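Local coordinates for protein Cap5O (Staphylococcus aureus, PDB 3OJO) that is a UDP-N-acetyl-mannosamine dehydrogenase of capsular polysaccharide biosynthesis, an NAD-binding oxidoreductase of the UDP-glucose/GDP-mannose dehydrogenase family, at residues 131-137 and 208-213; 385-389 and 409-413; 401-406 and 416-422. One frame throughout, in Å; residues are numbered along the deposited sequence.

Contact 1: 131-137 and 208-213; sequences IAPKTMD and ARTAEM
The type II turn Ala132-Thr135 and the first turn of helix 135-145 face the first turns of helix 208-238, coming closest at Pro133 and Glu212, whose CA atoms are 4.9 Å apart. Glu212 carries the contact: its chain, extended beyond CG, pushes the carboxylate against the start of helix 135-145. Lys134 N, at the N-cap position, donates to Glu212 OE1 at 2.7 Å, arriving from above the carboxylate plane. Met136 N binds Glu212 OE2 at 3.0 Å on the syn lone pair with a fairly straight N-H (161°). Two backbone bonds thus fix the rotation of a buried acid, and the helix start would probably favour its charged form. Ile131 packs its CG1-CD1 arm beside the same carboxylate, while Thr135 OG1 ties the turn together by donating to Ala132 O at 2.7 Å. Pro133 CG rests 3.5 Å from Met213 CE, and Met136 CB lies against Ala208 CB. Arg209 bends at chi3 (72°) to run alongside Lys134, whose CE covers one guanidinium face; Asp137 OD2 forms only a long salt bridge with Arg209 NH2, 3.7 Å. The two cationic ends are held by carbonyls of the second subunit, Lys134 NZ by Leu239 O and Arg209 NH1 by Asn240 O. His159 of strand 156-159 packs on Ile131, Met136 and Glu212, and the contact joins the NAD-binding Rossmann domain to the long central helix 208-238.

Contact 2: 385-389 and 409-413; sequences SEFKN and VVKSS
Val409 has CG1 between its backbone N and carbonyl carbon (chi1 72°) and CG2 anti to the N, a rotation that spreads the two methyls over neighbouring residues of 385-389: CG1 meets Phe387 CB at 3.8 Å and CG2 meets Lys388 CG at the same distance. Phe387, with CG anti to its carbonyl carbon (chi1 -60°), offers Val409 just its CB and carries the ring off to Phe321 and His384. Lys388 crosses Val409 at about a right angle, its methylene chain running on extended. The backbones also meet directly. Lys411 N donates to Lys388 O at 3.0 Å with a nearly straight N-H (169°), lying in the carbonyl plane on a lone pair. The same Lys388 also gives its CA-H to Val409 O, two residues before Lys411, at 3.4 Å, so one conventional hydrogen bond and one C-H...O contact link the loops. Val410 turns its side chain largely away, yet CG2 still reaches Phe387 O at 3.6 Å, and its side chain also touches Ile380 of strand 377-380. Ser412 directs CB toward Lys388 and Asn389, while its OG is bonded to Leu390 O. With a single conventional hydrogen bond and methyl packing on its buried side, the contact depends on backbone shape more than on charge; the amino groups of Lys388 and Lys411 stay 5.6 Å apart, NZ to NZ, so any mutual repulsion is probably modest.

Contact 3: 401-406 and 416-422; sequences KVIFDT and DVLYYNY
Strands 402-405 and 418-420 run parallel, their axes 12° apart, and the backbone donors and acceptors between them are paired in regular alternation. Leu418 N donates to Lys401 O at 2.8 Å, Ile403 N to Leu418 O, Tyr420 N to Ile403 O at 2.7 Å and Asp405 N to Tyr420 O. Past the last bridge the chains diverge, and a water fills in: it donates to Asp405 O and accepts from Tyr422 N at 3.0 Å. On its other side strand 402-405 is bonded to strand 377-380 through the backbones of Val402, Phe404 and Thr406.

The key side-chain bond is Tyr419 OH to Asp405 OD2, 2.7 Å, on the anti side of the carboxylate and slightly out of its plane. Both side chains leave with CG anti to the backbone N (Tyr419 chi1 177°), which takes the phenol past Ile403 CG2 to Asp405, two residues beyond Ile403 on the neighbouring strand. OD2 also accepts from Val409 N and probably Val410 N, and OD1 from Lys407 N, so both oxygens of the buried carboxylate have partners. Lys401 NZ, whose salt bridge is with Asp396, remains 4.4 Å from Asp416 OD2. On the face that carries Val402 and Phe404, Val402 CG1 packs on Leu418 CD1. The edge of Phe404 points at the face of Tyr422 in an offset edge-to-face pair with planes at 82°. Tyr422 OH is bonded to Gly262 O. The pair forms one edge of the five-stranded parallel, Rossmann-like sheet of the C-terminal UDP-binding domain, with 418-420 outermost within the chain.

Overall arrangement
From the N terminus, the chain first builds the NAD-binding sheet, and contact 1 closes a loop of 70 residues by bringing 208-213 back to 131-137, beside the second subunit. It is complete before contacts 2 and 3 begin, about 40 and 44 Å away between centres, on the opposite side of the chain's centre. In the UDP-binding domain the segments run 385-389, 401-406, 409-413 and 416-422, so contacts 2 and 3 cross. Their centres are about 12 Å apart and they touch: Val410 packs on Tyr419. Contact 2 closes a loop of 19 residues and joins the loops after strands 377-380 and 402-405; contact 3 closes one of 9 and adds the sheet's last strand.

Contact 1: 131-137 and 208-213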
ATOM      1  N   ILE B 131     -10.965 -13.212  13.471  1.00 38.72           N
ATOM      2  CA  ILE B 131     -11.055 -14.527  12.849  1.00 37.49           C
ATOM      3  C   ILE B 131     -10.673 -14.508  11.387  1.00 41.87           C
ATOM      4  O   ILE B 131     -10.949 -13.520  10.692  1.00 41.65           O
ATOM      5  CB  ILE B 131     -12.404 -15.230  13.130  1.00 39.93           C
ATOM      6  CG1 ILE B 131     -13.585 -14.435  12.565  1.00 38.70           C
ATOM      7  CG2 ILE B 131     -12.555 -15.586  14.625  1.00 40.74           C
ATOM      8  CD1 ILE B 131     -14.904 -15.013  12.842  1.00 36.48           C
ATOM      9  N   ALA B 132     -10.059 -15.611  10.915  1.00 39.67           N
ATOM     10  CA  ALA B 132      -9.660 -15.773   9.516  1.00 40.10           C
ATOM     11  C   ALA B 132     -10.906 -15.829   8.649  1.00 46.37           C
ATOM     12  O   ALA B 132     -11.947 -16.284   9.130  1.00 44.22           O
ATOM     13  CB  ALA B 132      -8.831 -17.035   9.340  1.00 40.37           C
ATOM     14  N   PRO B 133     -10.863 -15.357   7.384  1.00 48.94           N
ATOM     15  CA  PRO B 133     -12.077 -15.411   6.553  1.00 49.24           C
ATOM     16  C   PRO B 133     -12.567 -16.837   6.375  1.00 53.10           C
ATOM     17  O   PRO B 133     -11.764 -17.774   6.304  1.00 52.23           O
ATOM     18  CB  PRO B 133     -11.644 -14.755   5.243  1.00 51.15           C
ATOM     19  CG  PRO B 133     -10.452 -13.952   5.601  1.00 56.24           C
ATOM     20  CD  PRO B 133      -9.736 -14.781   6.622  1.00 51.86           C
ATOM     21  N   LYS B 134     -13.895 -16.988   6.403  1.00 51.23           N
ATOM     22  CA  LYS B 134     -14.628 -18.252   6.285  1.00 51.95           C
ATOM     23  C   LYS B 134     -14.722 -19.100   7.560  1.00 55.58           C
ATOM     24  O   LYS B 134     -15.179 -20.234   7.495  1.00 56.14           O
ATOM     25  CB  LYS B 134     -14.282 -19.031   4.996  1.00 54.39           C
ATOM     26  CG  LYS B 134     -14.682 -18.236   3.752  1.00 62.44           C
ATOM     27  CD  LYS B 134     -15.037 -19.107   2.627  1.00 71.06           C
ATOM     28  CE  LYS B 134     -16.412 -19.717   2.592  1.00 71.50           C
ATOM     29  NZ  LYS B 134     -16.612 -20.253   1.219  1.00 79.23           N
ATOM     30  N   THR B 135     -14.360 -18.519   8.730  1.00 51.07           N
ATOM     31  CA  THR B 135     -14.445 -19.168  10.048  1.00 50.21           C
ATOM     32  C   THR B 135     -15.909 -19.364  10.440  1.00 53.79           C
ATOM     33  O   THR B 135     -16.289 -20.439  10.907  1.00 53.91           O
ATOM     34  CB  THR B 135     -13.693 -18.344  11.104  1.00 51.27           C
ATOM     35  OG1 THR B 135     -12.305 -18.364  10.788  1.00 45.82           O
ATOM     36  CG2 THR B 135     -13.909 -18.845  12.537  1.00 46.11           C
ATOM     37  N   MET B 136     -16.724 -18.323  10.261  1.00 49.84           N
ATOM     38  CA  MET B 136     -18.137 -18.380  10.610  1.00 49.47           C
ATOM     39  C   MET B 136     -18.874 -19.432   9.782  1.00 55.34           C
ATOM     40  O   MET B 136     -19.535 -20.297  10.344  1.00 54.94           O
ATOM     41  CB  MET B 136     -18.791 -16.997  10.472  1.00 51.16           C
ATOM     42  CG  MET B 136     -18.291 -15.977  11.471  1.00 53.80           C
ATOM     43  SD  MET B 136     -18.311 -16.506  13.198  1.00 57.06           S
ATOM     44  CE  MET B 136     -20.041 -16.507  13.538  1.00 53.68           C
ATOM     45  N   ASP B 137     -18.660 -19.406   8.466  1.00 53.56           N
ATOM     46  CA  ASP B 137     -19.264 -20.294   7.485  1.00 53.80           C
ATOM     47  C   ASP B 137     -18.715 -21.726   7.471  1.00 57.36           C
ATOM     48  O   ASP B 137     -19.507 -22.666   7.387  1.00 56.74           O
ATOM     49  CB  ASP B 137     -19.177 -19.664   6.076  1.00 56.07           C
ATOM     50  CG  ASP B 137     -20.072 -18.444   5.902  1.00 69.83           C
ATOM     51  OD1 ASP B 137     -19.548 -17.294   5.979  1.00 71.72           O
ATOM     52  OD2 ASP B 137     -21.296 -18.631   5.713  1.00 74.33           O
ATOM     53  N   ALA B 208     -20.953 -12.358   7.144  1.00 44.24           N
ATOM     54  CA  ALA B 208     -19.833 -12.773   7.977  1.00 43.80           C
ATOM     55  C   ALA B 208     -18.484 -12.812   7.239  1.00 48.01           C
ATOM     56  O   ALA B 208     -17.516 -12.257   7.756  1.00 50.63           O
ATOM     57  CB  ALA B 208     -20.136 -14.105   8.645  1.00 43.80           C
ATOM     58  N   ARG B 209     -18.435 -13.387   6.028  1.00 39.87           N
ATOM     59  CA  ARG B 209     -17.213 -13.466   5.221  1.00 37.94           C
ATOM     60  C   ARG B 209     -16.638 -12.085   4.840  1.00 41.56           C
ATOM     61  O   ARG B 209     -15.422 -11.936   4.825  1.00 41.68           O
ATOM     62  CB  ARG B 209     -17.393 -14.396   3.995  1.00 35.17           C
ATOM     63  CG  ARG B 209     -18.329 -13.861   2.881  1.00 34.95           C
ATOM     64  CD  ARG B 209     -18.572 -14.904   1.808  1.00 33.25           C
ATOM     65  NE  ARG B 209     -19.449 -15.985   2.276  1.00 43.58           N
ATOM     66  CZ  ARG B 209     -19.537 -17.190   1.716  1.00 56.20           C
ATOM     67  NH1 ARG B 209     -18.821 -17.486   0.645  1.00 42.54           N
ATOM     68  NH2 ARG B 209     -20.338 -18.107   2.229  1.00 54.73           N
ATOM     69  N   THR B 210     -17.504 -11.088   4.567  1.00 38.88           N
ATOM     70  CA  THR B 210     -17.110  -9.726   4.223  1.00 39.32           C
ATOM     71  C   THR B 210     -16.538  -9.016   5.442  1.00 44.97           C
ATOM     72  O   THR B 210     -15.539  -8.313   5.308  1.00 46.39           O
ATOM     73  CB  THR B 210     -18.261  -8.971   3.533  1.00 47.34           C
ATOM     74  OG1 THR B 210     -18.605  -9.674   2.339  1.00 49.22           O
ATOM     75  CG2 THR B 210     -17.896  -7.515   3.170  1.00 43.41           C
ATOM     76  N   ALA B 211     -17.150  -9.232   6.620  1.00 40.14           N
ATOM     77  CA  ALA B 211     -16.716  -8.672   7.894  1.00 39.67           C
ATOM     78  C   ALA B 211     -15.319  -9.217   8.272  1.00 44.02           C
ATOM     79  O   ALA B 211     -14.469  -8.467   8.777  1.00 44.71           O
ATOM     80  CB  ALA B 211     -17.728  -9.031   8.993  1.00 39.92           C
ATOM     81  N   GLU B 212     -15.121 -10.536   8.082  1.00 38.20           N
ATOM     82  CA  GLU B 212     -13.852 -11.192   8.372  1.00 36.81           C
ATOM     83  C   GLU B 212     -12.736 -10.633   7.450  1.00 39.62           C
ATOM     84  O   GLU B 212     -11.744 -10.133   7.950  1.00 38.81           O
ATOM     85  CB  GLU B 212     -13.970 -12.719   8.223  1.00 37.37           C
ATOM     86  CG  GLU B 212     -14.971 -13.381   9.154  1.00 45.38           C
ATOM     87  CD  GLU B 212     -15.355 -14.810   8.809  1.00 60.11           C
ATOM     88  OE1 GLU B 212     -15.425 -15.150   7.606  1.00 62.89           O
ATOM     89  OE2 GLU B 212     -15.632 -15.585   9.749  1.00 50.38           O
ATOM     90  N   MET B 213     -12.926 -10.722   6.129  1.00 36.85           N
ATOM     91  CA  MET B 213     -12.006 -10.319   5.078  1.00 37.40           C
ATOM     92  C   MET B 213     -11.577  -8.856   5.170  1.00 43.26           C
ATOM     93  O   MET B 213     -10.387  -8.548   5.030  1.00 43.36           O
ATOM     94  CB  MET B 213     -12.608 -10.647   3.695  1.00 39.68           C
ATOM     95  CG  MET B 213     -11.577 -10.747   2.557  1.00 43.65           C
ATOM     96  SD  MET B 213      -9.989 -11.516   3.014  1.00 48.37           S
ATOM     97  CE  MET B 213     -10.078 -13.122   2.178  1.00 44.97           C
TER

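Contact 2: 385-389 and 409-413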
ATOM      1  N   SER B 385       5.093   8.343  24.369  1.00 57.31           N
ATOM      2  CA  SER B 385       4.905   9.798  24.515  1.00 57.72           C
ATOM      3  C   SER B 385       6.047  10.468  25.274  1.00 61.99           C
ATOM      4  O   SER B 385       6.479  11.559  24.895  1.00 61.53           O
ATOM      5  CB  SER B 385       3.579  10.089  25.203  1.00 62.35           C
ATOM      6  OG  SER B 385       2.502   9.871  24.308  1.00 74.36           O
ATOM      7  N   GLU B 386       6.563   9.777  26.312  1.00 58.88           N
ATOM      8  CA  GLU B 386       7.667  10.212  27.171  1.00 58.26           C
ATOM      9  C   GLU B 386       8.939  10.485  26.387  1.00 61.67           C
ATOM     10  O   GLU B 386       9.714  11.360  26.771  1.00 61.69           O
ATOM     11  CB  GLU B 386       7.948   9.165  28.263  1.00 59.68           C
ATOM     12  CG  GLU B 386       6.777   8.925  29.209  1.00 72.00           C
ATOM     13  CD  GLU B 386       5.867   7.756  28.878  1.00 91.11           C
ATOM     14  OE1 GLU B 386       5.455   7.624  27.701  1.00 71.70           O
ATOM     15  OE2 GLU B 386       5.531   6.996  29.815  1.00 87.99           O
ATOM     16  N   PHE B 387       9.145   9.746  25.286  1.00 58.15           N
ATOM     17  CA  PHE B 387      10.332   9.843  24.435  1.00 57.60           C
ATOM     18  C   PHE B 387      10.336  11.045  23.483  1.00 62.16           C
ATOM     19  O   PHE B 387      11.373  11.347  22.895  1.00 62.10           O
ATOM     20  CB  PHE B 387      10.559   8.520  23.679  1.00 58.92           C
ATOM     21  CG  PHE B 387      10.788   7.265  24.503  1.00 60.21           C
ATOM     22  CD1 PHE B 387      10.659   6.004  23.927  1.00 63.06           C
ATOM     23  CD2 PHE B 387      11.195   7.343  25.834  1.00 61.69           C
ATOM     24  CE1 PHE B 387      10.912   4.842  24.672  1.00 63.86           C
ATOM     25  CE2 PHE B 387      11.441   6.181  26.577  1.00 64.59           C
ATOM     26  CZ  PHE B 387      11.298   4.939  25.992  1.00 62.69           C
ATOM     27  N   LYS B 388       9.193  11.739  23.345  1.00 59.49           N
ATOM     28  CA  LYS B 388       9.043  12.889  22.443  1.00 59.84           C
ATOM     29  C   LYS B 388       9.851  14.084  22.916  1.00 66.87           C
ATOM     30  O   LYS B 388      10.676  14.610  22.166  1.00 66.89           O
ATOM     31  CB  LYS B 388       7.552  13.251  22.237  1.00 61.90           C
ATOM     32  CG  LYS B 388       6.743  12.137  21.570  1.00 76.58           C
ATOM     33  CD  LYS B 388       5.258  12.413  21.548  1.00 87.74           C
ATOM     34  CE  LYS B 388       4.504  11.268  20.912  1.00100.56           C
ATOM     35  NZ  LYS B 388       3.051  11.566  20.777  1.00110.63           N
ATOM     36  N   ASN B 389       9.698  14.408  24.209  1.00 66.32           N
ATOM     37  CA  ASN B 389      10.318  15.533  24.892  1.00 66.79           C
ATOM     38  C   ASN B 389      11.467  15.101  25.810  1.00 73.78           C
ATOM     39  O   ASN B 389      11.320  15.082  27.040  1.00 74.57           O
ATOM     40  CB  ASN B 389       9.243  16.322  25.636  1.00 65.96           C
ATOM     41  CG  ASN B 389       8.089  16.740  24.747  1.00 87.15           C
ATOM     42  OD1 ASN B 389       8.195  17.685  23.942  1.00 78.77           O
ATOM     43  ND2 ASN B 389       6.964  16.033  24.860  1.00 76.57           N
ATOM     44  N   VAL B 409      10.588   9.342  16.990  1.00 51.22           N
ATOM     45  CA  VAL B 409       9.757   9.829  18.086  1.00 51.96           C
ATOM     46  C   VAL B 409      10.282  11.116  18.758  1.00 59.99           C
ATOM     47  O   VAL B 409       9.470  11.960  19.149  1.00 59.84           O
ATOM     48  CB  VAL B 409       9.390   8.684  19.083  1.00 55.58           C
ATOM     49  CG1 VAL B 409      10.583   8.241  19.925  1.00 55.16           C
ATOM     50  CG2 VAL B 409       8.206   9.056  19.963  1.00 55.45           C
ATOM     51  N   VAL B 410      11.621  11.273  18.875  1.00 59.71           N
ATOM     52  CA  VAL B 410      12.240  12.440  19.506  1.00 61.12           C
ATOM     53  C   VAL B 410      12.004  13.688  18.669  1.00 70.55           C
ATOM     54  O   VAL B 410      12.419  13.752  17.509  1.00 70.50           O
ATOM     55  CB  VAL B 410      13.736  12.246  19.851  1.00 64.66           C
ATOM     56  CG1 VAL B 410      14.219  13.346  20.794  1.00 64.45           C
ATOM     57  CG2 VAL B 410      13.985  10.882  20.471  1.00 64.22           C
ATOM     58  N   LYS B 411      11.323  14.672  19.258  1.00 70.97           N
ATOM     59  CA  LYS B 411      11.011  15.912  18.555  1.00 72.93           C
ATOM     60  C   LYS B 411      11.833  17.122  19.051  1.00 81.53           C
ATOM     61  O   LYS B 411      11.902  18.142  18.361  1.00 81.66           O
ATOM     62  CB  LYS B 411       9.488  16.152  18.478  1.00 75.47           C
ATOM     63  CG  LYS B 411       8.795  15.018  17.725  1.00 91.42           C
ATOM     64  CD  LYS B 411       7.421  15.360  17.169  1.00101.79           C
ATOM     65  CE  LYS B 411       6.906  14.267  16.251  1.00108.32           C
ATOM     66  NZ  LYS B 411       6.817  12.940  16.922  1.00111.36           N
ATOM     67  N   SER B 412      12.551  16.961  20.177  1.00 80.87           N
ATOM     68  CA  SER B 412      13.417  17.994  20.764  1.00 81.53           C
ATOM     69  C   SER B 412      14.838  17.929  20.184  1.00 88.29           C
ATOM     70  O   SER B 412      15.442  16.854  20.181  1.00 88.25           O
ATOM     71  CB  SER B 412      13.473  17.827  22.280  1.00 83.62           C
ATOM     72  OG  SER B 412      13.836  16.499  22.619  1.00 86.25           O
ATOM     73  N   SER B 413      15.373  19.069  19.699  1.00 86.78           N
ATOM     74  CA  SER B 413      16.739  19.126  19.151  1.00 87.33           C
ATOM     75  C   SER B 413      17.782  19.194  20.270  1.00 91.76           C
ATOM     76  O   SER B 413      17.511  19.758  21.336  1.00 91.85           O
ATOM     77  CB  SER B 413      16.907  20.298  18.187  1.00 91.33           C
ATOM     78  OG  SER B 413      18.158  20.224  17.520  1.00 99.92           O
TER

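Contact 3: 401-406 and 416-422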
ATOM      1  N   LYS B 401      27.158  10.140  24.056  1.00 72.48           N
ATOM      2  CA  LYS B 401      25.794  10.629  23.868  1.00 72.14           C
ATOM      3  C   LYS B 401      25.297  10.466  22.409  1.00 74.62           C
ATOM      4  O   LYS B 401      25.243  11.439  21.643  1.00 73.82           O
ATOM      5  CB  LYS B 401      25.632  12.068  24.394  1.00 75.46           C
ATOM      6  CG  LYS B 401      25.761  12.196  25.911  1.00 95.67           C
ATOM      7  CD  LYS B 401      25.534  13.634  26.368  1.00107.91           C
ATOM      8  CE  LYS B 401      26.123  13.912  27.727  1.00120.73           C
ATOM      9  NZ  LYS B 401      25.836  15.300  28.179  1.00131.29           N
ATOM     10  N   VAL B 402      24.969   9.209  22.022  1.00 69.85           N
ATOM     11  CA  VAL B 402      24.435   8.900  20.686  1.00 68.43           C
ATOM     12  C   VAL B 402      23.082   8.182  20.751  1.00 67.32           C
ATOM     13  O   VAL B 402      22.899   7.276  21.566  1.00 66.96           O
ATOM     14  CB  VAL B 402      25.432   8.283  19.655  1.00 73.03           C
ATOM     15  CG1 VAL B 402      26.799   8.968  19.700  1.00 73.03           C
ATOM     16  CG2 VAL B 402      25.575   6.781  19.814  1.00 72.93           C
ATOM     17  N   ILE B 403      22.131   8.622  19.913  1.00 60.01           N
ATOM     18  CA  ILE B 403      20.781   8.064  19.819  1.00 57.45           C
ATOM     19  C   ILE B 403      20.491   7.568  18.394  1.00 58.98           C
ATOM     20  O   ILE B 403      20.608   8.350  17.444  1.00 58.51           O
ATOM     21  CB  ILE B 403      19.702   9.106  20.249  1.00 59.98           C
ATOM     22  CG1 ILE B 403      19.866   9.537  21.719  1.00 60.39           C
ATOM     23  CG2 ILE B 403      18.271   8.578  19.976  1.00 59.81           C
ATOM     24  CD1 ILE B 403      18.975  10.674  22.139  1.00 66.94           C
ATOM     25  N   PHE B 404      20.075   6.283  18.255  1.00 52.31           N
ATOM     26  CA  PHE B 404      19.580   5.719  16.998  1.00 49.75           C
ATOM     27  C   PHE B 404      18.086   5.427  17.204  1.00 51.31           C
ATOM     28  O   PHE B 404      17.701   4.477  17.902  1.00 50.75           O
ATOM     29  CB  PHE B 404      20.353   4.481  16.500  1.00 50.77           C
ATOM     30  CG  PHE B 404      19.802   3.894  15.215  1.00 51.37           C
ATOM     31  CD1 PHE B 404      19.285   4.717  14.213  1.00 53.53           C
ATOM     32  CD2 PHE B 404      19.801   2.522  15.003  1.00 52.37           C
ATOM     33  CE1 PHE B 404      18.750   4.173  13.045  1.00 52.79           C
ATOM     34  CE2 PHE B 404      19.283   1.984  13.824  1.00 54.11           C
ATOM     35  CZ  PHE B 404      18.771   2.816  12.853  1.00 51.93           C
ATOM     36  N   ASP B 405      17.252   6.307  16.639  1.00 45.89           N
ATOM     37  CA  ASP B 405      15.806   6.246  16.776  1.00 43.94           C
ATOM     38  C   ASP B 405      15.168   5.573  15.568  1.00 47.38           C
ATOM     39  O   ASP B 405      15.115   6.150  14.486  1.00 47.70           O
ATOM     40  CB  ASP B 405      15.255   7.649  17.060  1.00 44.64           C
ATOM     41  CG  ASP B 405      13.792   7.752  17.410  1.00 54.04           C
ATOM     42  OD1 ASP B 405      13.176   6.710  17.717  1.00 57.84           O
ATOM     43  OD2 ASP B 405      13.263   8.873  17.394  1.00 54.49           O
ATOM     44  N   THR B 406      14.704   4.325  15.761  1.00 43.04           N
ATOM     45  CA  THR B 406      14.067   3.511  14.729  1.00 41.84           C
ATOM     46  C   THR B 406      12.597   3.895  14.522  1.00 45.85           C
ATOM     47  O   THR B 406      11.982   3.414  13.569  1.00 44.82           O
ATOM     48  CB  THR B 406      14.227   2.002  15.050  1.00 36.83           C
ATOM     49  OG1 THR B 406      13.408   1.653  16.152  1.00 34.72           O
ATOM     50  CG2 THR B 406      15.654   1.597  15.290  1.00 28.70           C
ATOM     51  N   ASP B 416      24.875  18.467  22.605  1.00 85.57           N
ATOM     52  CA  ASP B 416      25.863  17.497  23.110  1.00 84.76           C
ATOM     53  C   ASP B 416      25.594  16.102  22.530  1.00 85.71           C
ATOM     54  O   ASP B 416      26.540  15.345  22.295  1.00 85.12           O
ATOM     55  CB  ASP B 416      25.823  17.377  24.654  1.00 86.67           C
ATOM     56  CG  ASP B 416      25.732  18.667  25.438  1.00 98.16           C
ATOM     57  OD1 ASP B 416      26.772  19.355  25.574  1.00 99.08           O
ATOM     58  OD2 ASP B 416      24.646  18.949  25.988  1.00103.89           O
ATOM     59  N   VAL B 417      24.297  15.777  22.305  1.00 79.81           N
ATOM     60  CA  VAL B 417      23.818  14.466  21.858  1.00 78.14           C
ATOM     61  C   VAL B 417      23.757  14.372  20.328  1.00 77.92           C
ATOM     62  O   VAL B 417      23.203  15.264  19.677  1.00 76.79           O
ATOM     63  CB  VAL B 417      22.448  14.092  22.512  1.00 82.21           C
ATOM     64  CG1 VAL B 417      22.095  12.632  22.266  1.00 81.68           C
ATOM     65  CG2 VAL B 417      22.422  14.393  24.017  1.00 82.33           C
ATOM     66  N   LEU B 418      24.317  13.279  19.764  1.00 71.61           N
ATOM     67  CA  LEU B 418      24.268  12.987  18.329  1.00 69.83           C
ATOM     68  C   LEU B 418      23.006  12.156  18.040  1.00 70.10           C
ATOM     69  O   LEU B 418      22.921  10.997  18.457  1.00 68.65           O
ATOM     70  CB  LEU B 418      25.517  12.223  17.874  1.00 69.78           C
ATOM     71  CG  LEU B 418      26.813  13.014  17.762  1.00 74.23           C
ATOM     72  CD1 LEU B 418      28.000  12.084  17.816  1.00 74.59           C
ATOM     73  CD2 LEU B 418      26.859  13.815  16.478  1.00 75.72           C
ATOM     74  N   TYR B 419      22.012  12.770  17.372  1.00 64.96           N
ATOM     75  CA  TYR B 419      20.740  12.118  17.055  1.00 64.12           C
ATOM     76  C   TYR B 419      20.643  11.570  15.628  1.00 67.07           C
ATOM     77  O   TYR B 419      20.770  12.316  14.652  1.00 66.96           O
ATOM     78  CB  TYR B 419      19.540  13.032  17.372  1.00 64.54           C
ATOM     79  CG  TYR B 419      18.208  12.423  16.991  1.00 64.92           C
ATOM     80  CD1 TYR B 419      17.606  12.726  15.774  1.00 66.37           C
ATOM     81  CD2 TYR B 419      17.552  11.539  17.844  1.00 65.04           C
ATOM     82  CE1 TYR B 419      16.398  12.141  15.402  1.00 65.82           C
ATOM     83  CE2 TYR B 419      16.338  10.957  17.486  1.00 65.60           C
ATOM     84  CZ  TYR B 419      15.767  11.259  16.262  1.00 70.26           C
ATOM     85  OH  TYR B 419      14.565  10.712  15.907  1.00 69.17           O
ATOM     86  N   TYR B 420      20.295  10.285  15.520  1.00 61.44           N
ATOM     87  CA  TYR B 420      20.115   9.613  14.244  1.00 59.71           C
ATOM     88  C   TYR B 420      18.727   8.989  14.091  1.00 59.18           C
ATOM     89  O   TYR B 420      18.099   8.568  15.065  1.00 56.97           O
ATOM     90  CB  TYR B 420      21.227   8.590  13.971  1.00 61.07           C
ATOM     91  CG  TYR B 420      22.624   9.173  13.983  1.00 63.90           C
ATOM     92  CD1 TYR B 420      23.338   9.300  15.173  1.00 66.81           C
ATOM     93  CD2 TYR B 420      23.262   9.536  12.799  1.00 64.14           C
ATOM     94  CE1 TYR B 420      24.634   9.815  15.189  1.00 67.66           C
ATOM     95  CE2 TYR B 420      24.564  10.036  12.801  1.00 64.64           C
ATOM     96  CZ  TYR B 420      25.243  10.181  14.000  1.00 72.66           C
ATOM     97  OH  TYR B 420      26.518  10.689  14.027  1.00 73.42           O
ATOM     98  N   ASN B 421      18.272   8.958  12.834  1.00 54.12           N
ATOM     99  CA  ASN B 421      17.002   8.466  12.294  1.00 51.61           C
ATOM    100  C   ASN B 421      17.332   7.280  11.398  1.00 52.64           C
ATOM    101  O   ASN B 421      18.488   6.890  11.285  1.00 52.61           O
ATOM    102  CB  ASN B 421      16.485   9.559  11.331  1.00 46.33           C
ATOM    103  CG  ASN B 421      15.459  10.495  11.862  1.00 67.21           C
ATOM    104  OD1 ASN B 421      14.739  10.194  12.811  1.00 60.98           O
ATOM    105  ND2 ASN B 421      15.306  11.622  11.179  1.00 63.64           N
ATOM    106  N   TYR B 422      16.338   6.814  10.641  1.00 46.22           N
ATOM    107  CA  TYR B 422      16.529   5.856   9.568  1.00 43.86           C
ATOM    108  C   TYR B 422      16.935   6.696   8.348  1.00 47.14           C
ATOM    109  O   TYR B 422      17.564   6.202   7.417  1.00 47.48           O
ATOM    110  CB  TYR B 422      15.222   5.123   9.289  1.00 43.46           C
ATOM    111  CG  TYR B 422      15.088   3.778   9.962  1.00 43.14           C
ATOM    112  CD1 TYR B 422      16.152   2.883   9.990  1.00 44.89           C
ATOM    113  CD2 TYR B 422      13.860   3.333  10.425  1.00 43.11           C
ATOM    114  CE1 TYR B 422      16.014   1.614  10.540  1.00 45.42           C
ATOM    115  CE2 TYR B 422      13.709   2.067  10.975  1.00 43.53           C
ATOM    116  CZ  TYR B 422      14.787   1.207  11.026  1.00 48.61           C
ATOM    117  OH  TYR B 422      14.642  -0.040  11.579  1.00 47.37           O
TER
HETATM  118  O   HOH W   1      13.746   6.584  12.039  1.00 35.76           O